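Local coordinates for lectin (Pleurotus ostreatus, PDB 6T0Q), which probably binds galactose-type sugars through two calcium-bearing beta-sandwich modules that resemble carbohydrate-binding modules, at residues A[54-59]-A[109-114]; A[82-87]-A[101-106]; A[213-218]-A[276-281]. All coordinates share one frame; numbering follows the deposited sequence.

In the fold
The chain folds into two halves, and contacts 1 and 2 lie in one while contact 3 lies in the other. Contacts 1 and 3 are buried antiparallel strand pairs. Each carries a glycosylated asparagine on one face and packs mainly apolar side chains on the other. Contact 1 sets an indole against its sugar; contact 3 sets two hydroxyls beside its own and ends at calcium. Contact 2 is only partly buried and has no clear direct hydrogen bond across it. It joins two sheets by side-chain packing. Contacts 1 and 2 share a sheet, in which 109-114 is hydrogen-bonded through the backbone to 82-87. Centres of contacts 1 and 3 are about 44 Å apart.

Contact 1: A[54-59]-A[109-114]; sequences PFRKNI and WNLFAI. With NAG (2-acetamido-2-deoxy-beta-D-glucopyranose), chain E.
W109 lies against the sugar that is bonded to N58 across the strand pair. N58 ND2 is joined to C1 of the N-acetylglucosamine at 1.5 Å. The sugar's N2 then sits over one face of the indole, 3.5 Å above the plane and toward the rim. W109 CG stands between its own backbone N and carbonyl carbon (chi1 62°), which starts the ring toward the sugar. N58 OD1 also meets W109 CE3 at 3.6 Å. N58-I59-T60 is an N-glycosylation sequon. The strands are antiparallel neighbours in a sheet of the beta-sandwich, and three hydrogen-bonded pairs join them: F55 with I114, K57 with F112, and I59 with N110. The bond from I59 N to N110 O is 2.8 Å long and close to straight at 175°. Along the sugar-bearing face, L111 CD1 lies over the R56 guanidinium plane. L111 CD2 comes within 3.6 Å of R56 NH1. That guanidinium has a salt bridge to D167 and bonds to the carbonyls of F160 and L162. On the other face, I59 crosses F112 at about a right angle, with I59 CD1 3.8 Å from F112 CD1. One water links I59 O to N110 ND2, and N110 OD1 accepts from Q106 N.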
loop_
_atom_site.group_PDB
_atom_site.type_symbol
_atom_site.label_atom_id
_atom_site.label_comp_id
_atom_site.label_asym_id
_atom_site.label_seq_id
_atom_site.Cartn_x
_atom_site.Cartn_y
_atom_site.Cartn_z
ATOM N N PRO A 54 -11.493 20.196 33.696
ATOM C CA PRO A 54 -11.919 19.287 32.627
ATOM C C PRO A 54 -13.290 19.622 32.062
ATOM O O PRO A 54 -14.176 20.122 32.756
ATOM C CB PRO A 54 -11.977 17.929 33.340
ATOM C CG PRO A 54 -12.466 18.290 34.715
ATOM C CD PRO A 54 -11.830 19.658 35.032
ATOM N N PHE A 55 -13.458 19.301 30.778
ATOM C CA PHE A 55 -14.728 19.455 30.073
ATOM C C PHE A 55 -14.915 18.254 29.157
ATOM O O PHE A 55 -13.983 17.873 28.444
ATOM C CB PHE A 55 -14.760 20.771 29.276
ATOM C CG PHE A 55 -14.529 21.979 30.141
ATOM C CD1 PHE A 55 -15.593 22.589 30.797
ATOM C CD2 PHE A 55 -13.247 22.454 30.360
ATOM C CE1 PHE A 55 -15.384 23.677 31.641
ATOM C CE2 PHE A 55 -13.020 23.555 31.190
ATOM C CZ PHE A 55 -14.093 24.161 31.843
ATOM N N ARG A 56 -16.112 17.663 29.185
ATOM C CA ARG A 56 -16.399 16.415 28.485
ATOM C C ARG A 56 -17.788 16.467 27.878
ATOM O O ARG A 56 -18.721 16.997 28.486
ATOM C CB ARG A 56 -16.389 15.194 29.417
ATOM C CG ARG A 56 -15.069 14.564 29.692
ATOM C CD ARG A 56 -15.264 13.463 30.740
ATOM N NE ARG A 56 -16.263 12.462 30.352
ATOM C CZ ARG A 56 -15.986 11.175 30.139
ATOM N NH1 ARG A 56 -14.740 10.741 30.261
ATOM N NH2 ARG A 56 -16.953 10.320 29.806
ATOM N N LYS A 57 -17.933 15.832 26.717
ATOM C CA LYS A 57 -19.253 15.662 26.118
ATOM C C LYS A 57 -19.238 14.421 25.235
ATOM O O LYS A 57 -18.396 14.313 24.339
ATOM C CB LYS A 57 -19.620 16.905 25.328
ATOM C CG LYS A 57 -20.781 16.753 24.401
ATOM C CD LYS A 57 -22.095 17.005 25.072
ATOM C CE LYS A 57 -23.139 17.272 24.000
ATOM N NZ LYS A 57 -24.504 17.312 24.544
ATOM N N ASN A 58 -20.133 13.475 25.521
ATOM C CA ASN A 58 -20.390 12.319 24.660
ATOM C C ASN A 58 -21.418 12.745 23.621
ATOM O O ASN A 58 -22.565 13.049 23.962
ATOM C CB ASN A 58 -20.905 11.134 25.482
ATOM C CG ASN A 58 -21.142 9.873 24.631
ATOM O OD1 ASN A 58 -20.776 9.834 23.456
ATOM N ND2 ASN A 58 -21.760 8.837 25.235
ATOM N N ILE A 59 -21.018 12.778 22.357
ATOM C CA ILE A 59 -21.893 13.214 21.276
ATOM C C ILE A 59 -22.274 11.991 20.454
ATOM O O ILE A 59 -21.402 11.305 19.909
ATOM C CB ILE A 59 -21.218 14.285 20.406
ATOM C CG1 ILE A 59 -21.003 15.550 21.232
ATOM C CG2 ILE A 59 -22.069 14.597 19.195
ATOM C CD1 ILE A 59 -20.363 16.690 20.467
ATOM N N TRP A 109 -20.982 7.119 18.298
ATOM C CA TRP A 109 -20.835 8.082 19.384
ATOM C C TRP A 109 -19.367 8.458 19.491
ATOM O O TRP A 109 -18.489 7.671 19.127
ATOM C CB TRP A 109 -21.345 7.538 20.734
ATOM C CG TRP A 109 -20.608 6.309 21.244
ATOM C CD1 TRP A 109 -20.998 5.005 21.096
ATOM C CD2 TRP A 109 -19.384 6.273 21.999
ATOM N NE1 TRP A 109 -20.087 4.167 21.690
ATOM C CE2 TRP A 109 -19.088 4.916 22.253
ATOM C CE3 TRP A 109 -18.502 7.256 22.471
ATOM C CZ2 TRP A 109 -17.948 4.512 22.960
ATOM C CZ3 TRP A 109 -17.362 6.852 23.171
ATOM C CH2 TRP A 109 -17.101 5.490 23.412
ATOM N N ASN A 110 -19.104 9.668 19.989
ATOM C CA ASN A 110 -17.732 10.141 20.135
ATOM C C ASN A 110 -17.597 10.976 21.398
ATOM O O ASN A 110 -18.422 11.860 21.658
ATOM C CB ASN A 110 -17.296 10.944 18.904
ATOM C CG ASN A 110 -17.172 10.073 17.671
ATOM O OD1 ASN A 110 -16.170 9.385 17.493
ATOM N ND2 ASN A 110 -18.202 10.074 16.827
ATOM N N LEU A 111 -16.553 10.695 22.176
ATOM C CA LEU A 111 -16.285 11.411 23.418
ATOM C C LEU A 111 -15.273 12.517 23.145
ATOM O O LEU A 111 -14.109 12.242 22.828
ATOM C CB LEU A 111 -15.764 10.465 24.497
ATOM C CG LEU A 111 -15.417 11.208 25.789
ATOM C CD1 LEU A 111 -16.694 11.724 26.478
ATOM C CD2 LEU A 111 -14.622 10.304 26.710
ATOM N N PHE A 112 -15.709 13.769 23.281
ATOM C CA PHE A 112 -14.819 14.915 23.163
ATOM C C PHE A 112 -14.458 15.395 24.562
ATOM O O PHE A 112 -15.330 15.501 25.431
ATOM C CB PHE A 112 -15.476 16.023 22.339
ATOM C CG PHE A 112 -15.816 15.589 20.939
ATOM C CD1 PHE A 112 -17.025 14.957 20.664
ATOM C CD2 PHE A 112 -14.901 15.758 19.909
ATOM C CE1 PHE A 112 -17.328 14.522 19.383
ATOM C CE2 PHE A 112 -15.200 15.325 18.620
ATOM C CZ PHE A 112 -16.412 14.710 18.359
ATOM N N ALA A 113 -13.172 15.646 24.790
ATOM C CA ALA A 113 -12.722 16.079 26.105
ATOM C C ALA A 113 -11.695 17.182 25.932
ATOM O O ALA A 113 -10.845 17.115 25.039
ATOM C CB ALA A 113 -12.128 14.924 26.921
ATOM N N ILE A 114 -11.789 18.203 26.778
ATOM C CA ILE A 114 -10.890 19.350 26.715
ATOM C C ILE A 114 -10.427 19.660 28.127
ATOM O O ILE A 114 -11.250 19.776 29.040
ATOM C CB ILE A 114 -11.562 20.593 26.102
ATOM C CG1 ILE A 114 -12.194 20.276 24.745
ATOM C CG2 ILE A 114 -10.532 21.738 25.957
ATOM C CD1 ILE A 114 -13.002 21.437 24.173
HETATM C C1 NAG E . -22.053 7.538 24.625
HETATM C C2 NAG E . -21.415 6.446 25.485
HETATM C C3 NAG E . -21.672 5.062 24.881
HETATM C C4 NAG E . -23.159 4.832 24.632
HETATM C C5 NAG E . -23.718 5.993 23.806
HETATM C C6 NAG E . -25.213 5.917 23.600
HETATM C C7 NAG E . -19.456 7.182 26.761
HETATM C C8 NAG E . -17.966 7.374 26.756
HETATM N N2 NAG E . -19.988 6.681 25.642
HETATM O O3 NAG E . -21.157 4.085 25.776
HETATM O O5 NAG E . -23.452 7.256 24.449
HETATM O O6 NAG E . -25.909 6.346 24.761
HETATM O O7 NAG E . -20.147 7.480 27.728
HETATM O O HOH W 1 -20.683 11.377 17.198
#

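Contact 2: A[82-87]-A[101-106]; sequences FYVNGV and LFVALQ. With NAG (2-acetamido-2-deoxy-beta-D-glucopyranose), chain C.
V84 and V103 point at each other tip to tip. V84 CG2 stops 4.1 Å from V103 CG1. The other methyl, V84 CG1, is anti to its backbone N (chi1 179°) and meets L105 CD2 at 4.0 Å, with the two side chains crossing at about a right angle. Nearer the start of both segments, F82 and L101 cross obliquely. The touch there is mainly at the base of the aromatic side chain, where L101 CD1 lies 3.8 Å from F82 CB. At the other end the contact turns polar. The amides of N85 and Q106 reach tip to tip and stack with their planes only 10° apart, N85 CG being 3.5 Å from Q106 CD. Bonds beyond this pair hold the N85 amide: OD1 accepts from L111 N, and ND2 donates to N110 OD1. A water bridges the segments as well, taking a bond from N85 ND2 and giving one of 2.7 Å to A104 O. V84 to V87 forms a type I' turn, which closes the hairpin of strands 79-84 and 87-94. Beyond L101, F102 N donates a 3.1 Å bond to O7 of an N-acetylglucosamine, which I89 O also binds. L101 and F102 contact a glycan, probably N-linked at N301. The apolar row lies between strands of two different sheets, the face-to-face packing of a beta-sandwich core.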
loop_
_atom_site.group_PDB
_atom_site.type_symbol
_atom_site.label_atom_id
_atom_site.label_comp_id
_atom_site.label_asym_id
_atom_site.label_seq_id
_atom_site.Cartn_x
_atom_site.Cartn_y
_atom_site.Cartn_z
ATOM N N PHE A 82 -6.945 19.206 23.632
ATOM C CA PHE A 82 -8.155 18.651 23.036
ATOM C C PHE A 82 -7.982 17.151 22.818
ATOM O O PHE A 82 -7.000 16.723 22.196
ATOM C CB PHE A 82 -8.449 19.341 21.699
ATOM C CG PHE A 82 -9.889 19.265 21.269
ATOM C CD1 PHE A 82 -10.435 18.074 20.810
ATOM C CD2 PHE A 82 -10.694 20.403 21.295
ATOM C CE1 PHE A 82 -11.773 18.014 20.406
ATOM C CE2 PHE A 82 -12.026 20.351 20.894
ATOM C CZ PHE A 82 -12.568 19.161 20.453
ATOM N N TYR A 83 -8.945 16.362 23.304
ATOM C CA TYR A 83 -8.921 14.907 23.188
ATOM C C TYR A 83 -10.156 14.407 22.448
ATOM O O TYR A 83 -11.257 14.938 22.630
ATOM C CB TYR A 83 -8.890 14.232 24.554
ATOM C CG TYR A 83 -7.716 14.590 25.434
ATOM C CD1 TYR A 83 -7.778 15.677 26.297
ATOM C CD2 TYR A 83 -6.566 13.813 25.435
ATOM C CE1 TYR A 83 -6.720 15.997 27.121
ATOM C CE2 TYR A 83 -5.496 14.123 26.264
ATOM C CZ TYR A 83 -5.587 15.213 27.104
ATOM O OH TYR A 83 -4.540 15.537 27.924
ATOM N N VAL A 84 -9.986 13.354 21.649
ATOM C CA VAL A 84 -11.116 12.710 20.988
ATOM C C VAL A 84 -11.023 11.210 21.232
ATOM O O VAL A 84 -10.043 10.569 20.830
ATOM C CB VAL A 84 -11.166 13.023 19.485
ATOM C CG1 VAL A 84 -12.348 12.295 18.842
ATOM C CG2 VAL A 84 -11.301 14.551 19.271
ATOM N N ASN A 85 -12.036 10.657 21.902
ATOM C CA ASN A 85 -12.079 9.235 22.244
ATOM C C ASN A 85 -10.797 8.804 22.947
ATOM O O ASN A 85 -10.243 7.739 22.679
ATOM C CB ASN A 85 -12.344 8.387 21.000
ATOM C CG ASN A 85 -13.711 8.649 20.421
ATOM O OD1 ASN A 85 -14.689 8.754 21.168
ATOM N ND2 ASN A 85 -13.794 8.794 19.097
ATOM N N GLY A 86 -10.307 9.663 23.843
ATOM C CA GLY A 86 -9.151 9.369 24.658
ATOM C C GLY A 86 -7.813 9.680 24.027
ATOM O O GLY A 86 -6.784 9.502 24.686
ATOM N N VAL A 87 -7.788 10.138 22.779
ATOM C CA VAL A 87 -6.546 10.416 22.063
ATOM C C VAL A 87 -6.325 11.920 22.037
ATOM O O VAL A 87 -7.218 12.675 21.631
ATOM C CB VAL A 87 -6.596 9.846 20.635
ATOM C CG1 VAL A 87 -5.309 10.180 19.874
ATOM C CG2 VAL A 87 -6.841 8.332 20.669
ATOM N N LEU A 101 -8.293 21.766 13.997
ATOM C CA LEU A 101 -7.902 20.380 14.233
ATOM C C LEU A 101 -8.794 19.473 13.392
ATOM O O LEU A 101 -9.965 19.784 13.166
ATOM C CB LEU A 101 -8.024 20.010 15.724
ATOM C CG LEU A 101 -7.224 20.835 16.749
ATOM C CD1 LEU A 101 -7.622 20.435 18.161
ATOM C CD2 LEU A 101 -5.705 20.638 16.562
ATOM N N PHE A 102 -8.242 18.339 12.939
ATOM C CA PHE A 102 -8.979 17.370 12.125
ATOM C C PHE A 102 -8.816 15.983 12.731
ATOM O O PHE A 102 -7.730 15.645 13.210
ATOM C CB PHE A 102 -8.475 17.351 10.667
ATOM C CG PHE A 102 -8.504 18.699 9.990
ATOM C CD1 PHE A 102 -7.429 19.562 10.091
ATOM C CD2 PHE A 102 -9.610 19.092 9.250
ATOM C CE1 PHE A 102 -7.450 20.809 9.473
ATOM C CE2 PHE A 102 -9.643 20.338 8.618
ATOM C CZ PHE A 102 -8.565 21.195 8.731
ATOM N N VAL A 103 -9.877 15.171 12.705
ATOM C CA VAL A 103 -9.832 13.879 13.397
ATOM C C VAL A 103 -10.851 12.928 12.775
ATOM O O VAL A 103 -11.943 13.339 12.362
ATOM C CB VAL A 103 -10.066 14.056 14.920
ATOM C CG1 VAL A 103 -11.517 14.454 15.207
ATOM C CG2 VAL A 103 -9.689 12.776 15.685
ATOM N N ALA A 104 -10.476 11.648 12.707
ATOM C CA ALA A 104 -11.411 10.572 12.391
ATOM C C ALA A 104 -12.304 10.265 13.591
ATOM O O ALA A 104 -11.922 10.469 14.745
ATOM C CB ALA A 104 -10.656 9.302 11.983
ATOM N N LEU A 105 -13.500 9.746 13.315
ATOM C CA LEU A 105 -14.502 9.551 14.356
ATOM C C LEU A 105 -14.975 8.105 14.387
ATOM O O LEU A 105 -14.870 7.373 13.400
ATOM C CB LEU A 105 -15.712 10.472 14.143
ATOM C CG LEU A 105 -15.410 11.967 14.260
ATOM C CD1 LEU A 105 -16.697 12.759 14.032
ATOM C CD2 LEU A 105 -14.806 12.276 15.631
ATOM N N GLN A 106 -15.511 7.712 15.542
ATOM C CA GLN A 106 -16.265 6.475 15.645
ATOM C C GLN A 106 -17.637 6.649 14.996
ATOM O O GLN A 106 -18.169 7.761 14.940
ATOM C CB GLN A 106 -16.424 6.066 17.111
ATOM C CG GLN A 106 -15.106 5.672 17.774
ATOM C CD GLN A 106 -15.189 5.665 19.286
ATOM O OE1 GLN A 106 -16.224 6.002 19.873
ATOM N NE2 GLN A 106 -14.097 5.289 19.926
HETATM C C1 NAG C . -2.111 15.831 14.096
HETATM C C2 NAG C . -2.776 17.067 14.721
HETATM C C3 NAG C . -1.796 17.790 15.674
HETATM C C4 NAG C . -1.100 16.830 16.636
HETATM C C5 NAG C . -0.524 15.638 15.877
HETATM C C6 NAG C . 0.043 14.569 16.790
HETATM C C7 NAG C . -4.497 18.313 13.446
HETATM C C8 NAG C . -4.726 19.316 12.356
HETATM N N2 NAG C . -3.218 17.987 13.682
HETATM O O3 NAG C . -2.493 18.777 16.429
HETATM O O4 NAG C . -0.185 17.426 17.477
HETATM O O5 NAG C . -1.568 15.013 15.119
HETATM O O6 NAG C . -0.951 14.046 17.662
HETATM O O7 NAG C . -5.417 17.827 14.071
HETATM O O HOH W 2 -11.793 8.846 16.940
#

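Contact 3: A[213-218]-A[276-281]; sequences VGSRAF and AINATN. With CA (calcium ion), chain G; NAG (2-acetamido-2-deoxy-beta-D-glucopyranose), chain B.
The F218 ring has I277 O at its edge, near the ring plane, with F218 CD1 3.9 Å from that oxygen. A279 CB approaches the same ring obliquely, 4.1 Å from F218 CE1. I201 and A312 also touch F218. A second flat group, the R216 guanidinium, has S215 O near its plane. NH1 donates to this oxygen at 2.8 Å, but from above the carbonyl plane, 56° out of it. The R216 side chain bends at chi2, and NH2 forms a salt bridge to D205. The third flat group is the N278 amide, on the opposite face of the sheet from F218. Its ND2 is bonded to C1 of an N-acetylglucosamine at 1.4 Å, and its OD1 comes 3.4 Å from S215 CB. Beside the sugar, S215 and T280 form a non-hydrogen-bonded backbone pair and join through their side chains instead. S215 OG is 2.6 Å from T280 OG1, and either hydroxyl could be the donor. S215 OG is anti to its carbonyl carbon (chi1 -65°), which places it beside the threonine. Backbone bonds from G214 with N281, R216 with A279, and F218 with I277 hold the strands antiparallel. The G214-N281 pair lies at the metal end. There N281 OD1 binds calcium at 2.6 Å, while ND2 donates to P212 O and G284 O. These bonds fix which way round the amide faces. D239, D240, G283 and P285 complete the ligands from the protein, and G283 also contacts N-acetyl-D-galactosamine in a complex of this lectin. N278-A279-T280 is an N-glycosylation sequon on strand 273-281, whose end residue N281 is a calcium ligand, in a site of the kind found in sugar-binding beta-sandwich modules.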
loop_
_atom_site.group_PDB
_atom_site.type_symbol
_atom_site.label_atom_id
_atom_site.label_comp_id
_atom_site.label_asym_id
_atom_site.label_seq_id
_atom_site.Cartn_x
_atom_site.Cartn_y
_atom_site.Cartn_z
ATOM N N VAL A 213 5.289 27.385 -21.802
ATOM C CA VAL A 213 3.839 27.240 -21.855
ATOM C C VAL A 213 3.496 25.761 -21.955
ATOM O O VAL A 213 4.141 25.011 -22.697
ATOM C CB VAL A 213 3.266 28.019 -23.053
ATOM C CG1 VAL A 213 1.756 27.774 -23.188
ATOM C CG2 VAL A 213 3.584 29.508 -22.929
ATOM N N GLY A 214 2.486 25.325 -21.204
ATOM C CA GLY A 214 2.031 23.950 -21.335
ATOM C C GLY A 214 1.584 23.337 -20.022
ATOM O O GLY A 214 1.642 23.986 -18.969
ATOM N N SER A 215 1.149 22.078 -20.080
ATOM C CA SER A 215 0.621 21.362 -18.928
ATOM C C SER A 215 1.639 20.350 -18.411
ATOM O O SER A 215 2.385 19.743 -19.184
ATOM C CB SER A 215 -0.685 20.649 -19.284
ATOM O OG SER A 215 -1.699 21.591 -19.593
ATOM N N ARG A 216 1.655 20.177 -17.089
ATOM C CA ARG A 216 2.588 19.293 -16.405
ATOM C C ARG A 216 1.820 18.492 -15.367
ATOM O O ARG A 216 0.881 19.004 -14.754
ATOM C CB ARG A 216 3.706 20.085 -15.703
ATOM C CG ARG A 216 4.453 21.076 -16.602
ATOM C CD ARG A 216 5.218 20.329 -17.689
ATOM N NE ARG A 216 6.006 21.225 -18.531
ATOM C CZ ARG A 216 5.704 21.537 -19.788
ATOM N NH1 ARG A 216 4.630 21.020 -20.370
ATOM N NH2 ARG A 216 6.494 22.357 -20.469
ATOM N N ALA A 217 2.233 17.247 -15.143
ATOM C CA ALA A 217 1.557 16.403 -14.167
ATOM C C ALA A 217 2.447 16.150 -12.957
ATOM O O ALA A 217 3.679 16.143 -13.057
ATOM C CB ALA A 217 1.128 15.064 -14.777
ATOM N N PHE A 218 1.794 15.939 -11.808
ATOM C CA PHE A 218 2.445 15.736 -10.519
ATOM C C PHE A 218 1.690 14.661 -9.752
ATOM O O PHE A 218 0.458 14.619 -9.794
ATOM C CB PHE A 218 2.475 17.037 -9.701
ATOM C CG PHE A 218 3.116 18.187 -10.433
ATOM C CD1 PHE A 218 2.367 18.992 -11.277
ATOM C CD2 PHE A 218 4.472 18.439 -10.299
ATOM C CE1 PHE A 218 2.955 20.043 -11.967
ATOM C CE2 PHE A 218 5.075 19.481 -10.992
ATOM C CZ PHE A 218 4.311 20.291 -11.823
ATOM N N ALA A 276 -3.071 13.358 -7.626
ATOM C CA ALA A 276 -2.482 13.691 -8.917
ATOM C C ALA A 276 -2.969 15.052 -9.379
ATOM O O ALA A 276 -4.139 15.399 -9.198
ATOM C CB ALA A 276 -2.801 12.630 -9.976
ATOM N N ILE A 277 -2.060 15.825 -9.971
ATOM C CA ILE A 277 -2.344 17.193 -10.375
ATOM C C ILE A 277 -1.926 17.364 -11.828
ATOM O O ILE A 277 -0.808 16.998 -12.204
ATOM C CB ILE A 277 -1.599 18.218 -9.497
ATOM C CG1 ILE A 277 -1.922 18.038 -8.010
ATOM C CG2 ILE A 277 -1.933 19.634 -9.942
ATOM C CD1 ILE A 277 -1.006 18.901 -7.109
ATOM N N ASN A 278 -2.815 17.912 -12.638
ATOM C CA ASN A 278 -2.451 18.456 -13.940
ATOM C C ASN A 278 -2.476 19.978 -13.802
ATOM O O ASN A 278 -3.545 20.578 -13.670
ATOM C CB ASN A 278 -3.406 17.947 -15.022
ATOM C CG ASN A 278 -3.293 18.723 -16.336
ATOM O OD1 ASN A 278 -2.368 19.496 -16.545
ATOM N ND2 ASN A 278 -4.247 18.501 -17.231
ATOM N N ALA A 279 -1.302 20.600 -13.810
ATOM C CA ALA A 279 -1.195 22.047 -13.677
ATOM C C ALA A 279 -0.690 22.627 -14.987
ATOM O O ALA A 279 0.158 22.026 -15.651
ATOM C CB ALA A 279 -0.266 22.437 -12.521
ATOM N N THR A 280 -1.213 23.791 -15.364
ATOM C CA THR A 280 -0.948 24.372 -16.675
ATOM C C THR A 280 -0.395 25.781 -16.540
ATOM O O THR A 280 -0.898 26.588 -15.751
ATOM C CB THR A 280 -2.218 24.396 -17.532
ATOM O OG1 THR A 280 -2.686 23.054 -17.713
ATOM C CG2 THR A 280 -1.944 25.032 -18.908
ATOM N N ASN A 281 0.649 26.065 -17.311
ATOM C CA ASN A 281 1.240 27.391 -17.375
ATOM C C ASN A 281 0.821 28.062 -18.676
ATOM O O ASN A 281 1.099 27.544 -19.763
ATOM C CB ASN A 281 2.762 27.331 -17.298
ATOM C CG ASN A 281 3.388 28.716 -17.339
ATOM O OD1 ASN A 281 2.771 29.695 -16.911
ATOM N ND2 ASN A 281 4.609 28.807 -17.863
HETATM CA CA CA G . 2.024 31.667 -15.431
HETATM C C1 NAG B . -4.283 19.200 -18.484
HETATM C C2 NAG B . -4.866 18.363 -19.609
HETATM C C3 NAG B . -5.023 19.214 -20.856
HETATM C C4 NAG B . -5.934 20.397 -20.563
HETATM C C5 NAG B . -5.457 21.193 -19.345
HETATM C C6 NAG B . -6.531 22.126 -18.832
HETATM C C7 NAG B . -4.509 15.943 -19.692
HETATM C C8 NAG B . -3.561 14.835 -20.041
HETATM N N2 NAG B . -4.059 17.186 -19.889
HETATM O O3 NAG B . -5.585 18.415 -21.890
HETATM O O4 NAG B . -5.797 21.040 -21.770
HETATM O O5 NAG B . -5.133 20.334 -18.236
HETATM O O6 NAG B . -6.119 23.482 -18.894
HETATM O O7 NAG B . -5.634 15.723 -19.245
#